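Local coordinates for protein cytosol aminopeptidase (Coxiella burnetii, PDB 3IJ3) that probably cleaves amino acids from the N-termini of peptides as a manganese-dependent aminopeptidase of the M17 family, at residues E327-D332 and L417-Q422. Sequence-based numbering, arbitrary orientation.
With SO4 (sulfate ion), chain F.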
ATOM      1  N   GLU A 327      -7.230  17.132  21.485  1.00 13.81           N
ATOM      2  CA  GLU A 327      -6.267  17.230  20.413  1.00 13.01           C
ATOM      3  C   GLU A 327      -6.692  16.211  19.365  1.00 14.00           C
ATOM      4  O   GLU A 327      -6.782  15.001  19.652  1.00 15.32           O
ATOM      5  CB  GLU A 327      -4.853  16.936  20.884  1.00 15.08           C
ATOM      6  CG  GLU A 327      -3.833  17.077  19.716  1.00 17.58           C
ATOM      7  CD  GLU A 327      -2.400  16.779  20.102  1.00 19.90           C
ATOM      8  OE1 GLU A 327      -2.169  16.095  21.134  1.00 16.87           O
ATOM      9  OE2 GLU A 327      -1.487  17.234  19.348  1.00 20.47           O
ATOM     10  N   ILE A 328      -6.903  16.671  18.145  1.00 13.62           N
ATOM     11  CA  ILE A 328      -7.310  15.787  17.064  1.00 14.62           C
ATOM     12  C   ILE A 328      -6.099  15.073  16.479  1.00 15.51           C
ATOM     13  O   ILE A 328      -5.206  15.691  15.859  1.00 17.87           O
ATOM     14  CB  ILE A 328      -8.034  16.553  15.934  1.00 14.94           C
ATOM     15  CG1 ILE A 328      -9.248  17.318  16.488  1.00 16.13           C
ATOM     16  CG2 ILE A 328      -8.446  15.573  14.779  1.00 14.82           C
ATOM     17  CD1 ILE A 328     -10.267  16.422  17.264  1.00 17.01           C
ATOM     18  N   THR A 329      -6.052  13.770  16.693  1.00 14.61           N
ATOM     19  CA  THR A 329      -4.982  12.922  16.167  1.00 15.58           C
ATOM     20  C   THR A 329      -5.464  12.068  14.990  1.00 17.18           C
ATOM     21  O   THR A 329      -4.663  11.396  14.362  1.00 17.84           O
ATOM     22  CB  THR A 329      -4.355  12.036  17.263  1.00 16.21           C
ATOM     23  OG1 THR A 329      -5.367  11.343  17.965  1.00 16.02           O
ATOM     24  CG2 THR A 329      -3.589  12.905  18.267  1.00 15.74           C
ATOM     25  N   ASN A 330      -6.761  12.096  14.720  1.00 15.23           N
ATOM     26  CA  ASN A 330      -7.354  11.364  13.584  1.00 15.98           C
ATOM     27  C   ASN A 330      -8.646  12.071  13.259  1.00 15.67           C
ATOM     28  O   ASN A 330      -9.594  12.023  14.053  1.00 15.86           O
ATOM     29  CB  ASN A 330      -7.602   9.906  13.956  1.00 17.52           C
ATOM     30  CG  ASN A 330      -8.206   9.091  12.823  1.00 19.76           C
ATOM     31  OD1 ASN A 330      -8.448   9.595  11.713  1.00 18.67           O
ATOM     32  ND2 ASN A 330      -8.448   7.805  13.100  1.00 26.35           N
ATOM     33  N   THR A 331      -8.726  12.726  12.098  1.00 15.06           N
ATOM     34  CA  THR A 331      -9.962  13.446  11.762  1.00 14.76           C
ATOM     35  C   THR A 331     -11.130  12.485  11.470  1.00 15.09           C
ATOM     36  O   THR A 331     -12.286  12.895  11.457  1.00 16.31           O
ATOM     37  CB  THR A 331      -9.781  14.369  10.528  1.00 15.22           C
ATOM     38  OG1 THR A 331      -9.472  13.572   9.385  1.00 15.24           O
ATOM     39  CG2 THR A 331      -8.694  15.399  10.759  1.00 14.83           C
ATOM     40  N   ASP A 332     -10.810  11.207  11.270  1.00 15.45           N
ATOM     41  CA  ASP A 332     -11.794  10.167  10.956  1.00 15.67           C
ATOM     42  C   ASP A 332     -12.337   9.511  12.263  1.00 16.83           C
ATOM     43  O   ASP A 332     -13.136   8.593  12.193  1.00 18.00           O
ATOM     44  CB  ASP A 332     -11.173   9.156  10.012  1.00 14.90           C
ATOM     45  CG  ASP A 332     -12.189   8.167   9.412  1.00 18.43           C
ATOM     46  OD1 ASP A 332     -13.385   8.455   9.369  1.00 18.12           O
ATOM     47  OD2 ASP A 332     -11.754   7.097   8.960  1.00 20.31           O
ATOM     48  N   LEU A 417      -6.875  15.552  26.307  1.00 13.55           N
ATOM     49  CA  LEU A 417      -6.783  14.207  25.745  1.00 13.73           C
ATOM     50  C   LEU A 417      -6.820  14.269  24.227  1.00 13.13           C
ATOM     51  O   LEU A 417      -7.123  15.287  23.658  1.00 12.51           O
ATOM     52  CB  LEU A 417      -7.901  13.293  26.219  1.00 16.24           C
ATOM     53  CG  LEU A 417      -9.314  13.563  25.754  1.00 16.65           C
ATOM     54  CD1 LEU A 417     -10.240  12.343  26.131  1.00 20.57           C
ATOM     55  CD2 LEU A 417      -9.856  14.883  26.332  1.00 24.22           C
ATOM     56  N   THR A 418      -6.454  13.171  23.602  1.00 12.02           N
ATOM     57  CA  THR A 418      -6.541  13.055  22.153  1.00 12.57           C
ATOM     58  C   THR A 418      -7.833  12.349  21.832  1.00 12.89           C
ATOM     59  O   THR A 418      -8.476  11.796  22.724  1.00 15.19           O
ATOM     60  CB  THR A 418      -5.394  12.228  21.558  1.00 12.95           C
ATOM     61  OG1 THR A 418      -5.461  10.883  22.059  1.00 13.11           O
ATOM     62  CG2 THR A 418      -4.022  12.834  21.882  1.00 10.71           C
ATOM     63  N   ASN A 419      -8.233  12.372  20.554  1.00 12.56           N
ATOM     64  CA  ASN A 419      -9.433  11.638  20.183  1.00 12.73           C
ATOM     65  C   ASN A 419      -9.147  10.236  19.670  1.00 14.26           C
ATOM     66  O   ASN A 419     -10.075   9.482  19.502  1.00 17.26           O
ATOM     67  CB  ASN A 419     -10.302  12.376  19.164  1.00 10.26           C
ATOM     68  CG  ASN A 419      -9.697  12.455  17.811  1.00 12.83           C
ATOM     69  OD1 ASN A 419      -8.483  12.579  17.663  1.00 12.55           O
ATOM     70  ND2 ASN A 419     -10.569  12.446  16.763  1.00 13.40           N
ATOM     71  N   SER A 420      -7.899   9.862  19.444  1.00 15.03           N
ATOM     72  CA  SER A 420      -7.614   8.514  18.964  1.00 18.47           C
ATOM     73  C   SER A 420      -6.339   8.008  19.566  1.00 23.23           C
ATOM     74  O   SER A 420      -5.481   8.795  19.980  1.00 23.31           O
ATOM     75  CB  SER A 420      -7.487   8.443  17.437  1.00 19.47           C
ATOM     76  OG  SER A 420      -6.311   9.128  17.033  1.00 24.42           O
ATOM     77  N   SER A 421      -6.191   6.690  19.549  1.00 28.42           N
ATOM     78  CA  SER A 421      -5.027   6.064  20.173  1.00 34.99           C
ATOM     79  C   SER A 421      -3.792   5.981  19.317  1.00 38.44           C
ATOM     80  O   SER A 421      -3.787   6.218  18.097  1.00 39.13           O
ATOM     81  CB  SER A 421      -5.398   4.706  20.853  1.00 36.41           C
ATOM     82  OG  SER A 421      -6.057   3.779  20.007  1.00 37.60           O
ATOM     83  N   GLN A 422      -2.709   5.670  20.010  1.00 43.80           N
ATOM     84  CA  GLN A 422      -1.381   5.589  19.441  1.00 46.01           C
ATOM     85  C   GLN A 422      -1.162   4.355  18.536  1.00 46.19           C
ATOM     86  O   GLN A 422      -0.258   4.325  17.706  1.00 48.38           O
ATOM     87  CB  GLN A 422      -0.376   5.567  20.616  1.00 47.49           C
ATOM     88  CG  GLN A 422      -0.644   6.641  21.697  1.00 49.57           C
ATOM     89  CD  GLN A 422       0.280   6.528  22.914  1.00 55.33           C
ATOM     90  OE1 GLN A 422       1.102   5.605  23.012  1.00 57.67           O
ATOM     91  NE2 GLN A 422       0.133   7.463  23.857  1.00 54.18           N
TER
HETATM   92  S   SO4 F 463      -9.174   4.349  17.799  0.70 34.78           S
HETATM   93  O1  SO4 F 463      -8.723   4.145  16.421  0.70 35.55           O
HETATM   94  O2  SO4 F 463      -8.821   5.685  18.270  0.70 32.77           O
HETATM   95  O3  SO4 F 463     -10.598   4.135  17.962  0.70 22.86           O
HETATM   96  O4  SO4 F 463      -8.482   3.355  18.627  0.70 32.26           O
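Asn419 uses both ends of its amide on the backbone of 327-332. Asn419 OD1 accepts from Thr329 N at 2.9 Å, the donor tilted 19° from the carbonyl plane, and weakly from Asn330 N. Asn419 ND2 gives to Asn330 O at 2.9 Å, a partner close to the amide plane, and also to the backbone oxygen of Ala333. Asn419 CG sits between its backbone N and carbonyl carbon (chi1 70°), which turns the amide to the 327-332 loop, and bonds on two ends fix the flip. Next to it, Thr329 OG1 and Ser420 OG are hydrogen-bonded at 2.6 Å, and either could be the donor.

Upstream, the pairing is that of a short parallel bridge, Glu327 with Thr418: Glu327 N donates to Leu417 O (2.9 Å), and Asn419 N returns to Glu327 O (3.1 Å) with an N-H...O angle of 137°. Thr329 CG2 meets Thr418 CG2 at 3.6 Å, the two side chains crossing nearly at right angles, while Ile328 CD1 rests 4.0 Å from Asn419 ND2. Glu327 OE1 is hydrogen-bonded to Ser412 OG. Ser421 N and OG, with Arg336, hold a sulfate.

Where strand pairing stops, then, a side-chain amide takes over the backbone's bonding, tying 417-422 to the start of the cytosol aminopeptidase signature, residues 330-337, which includes Glu334 of the site that holds a lithium ion in this crystal.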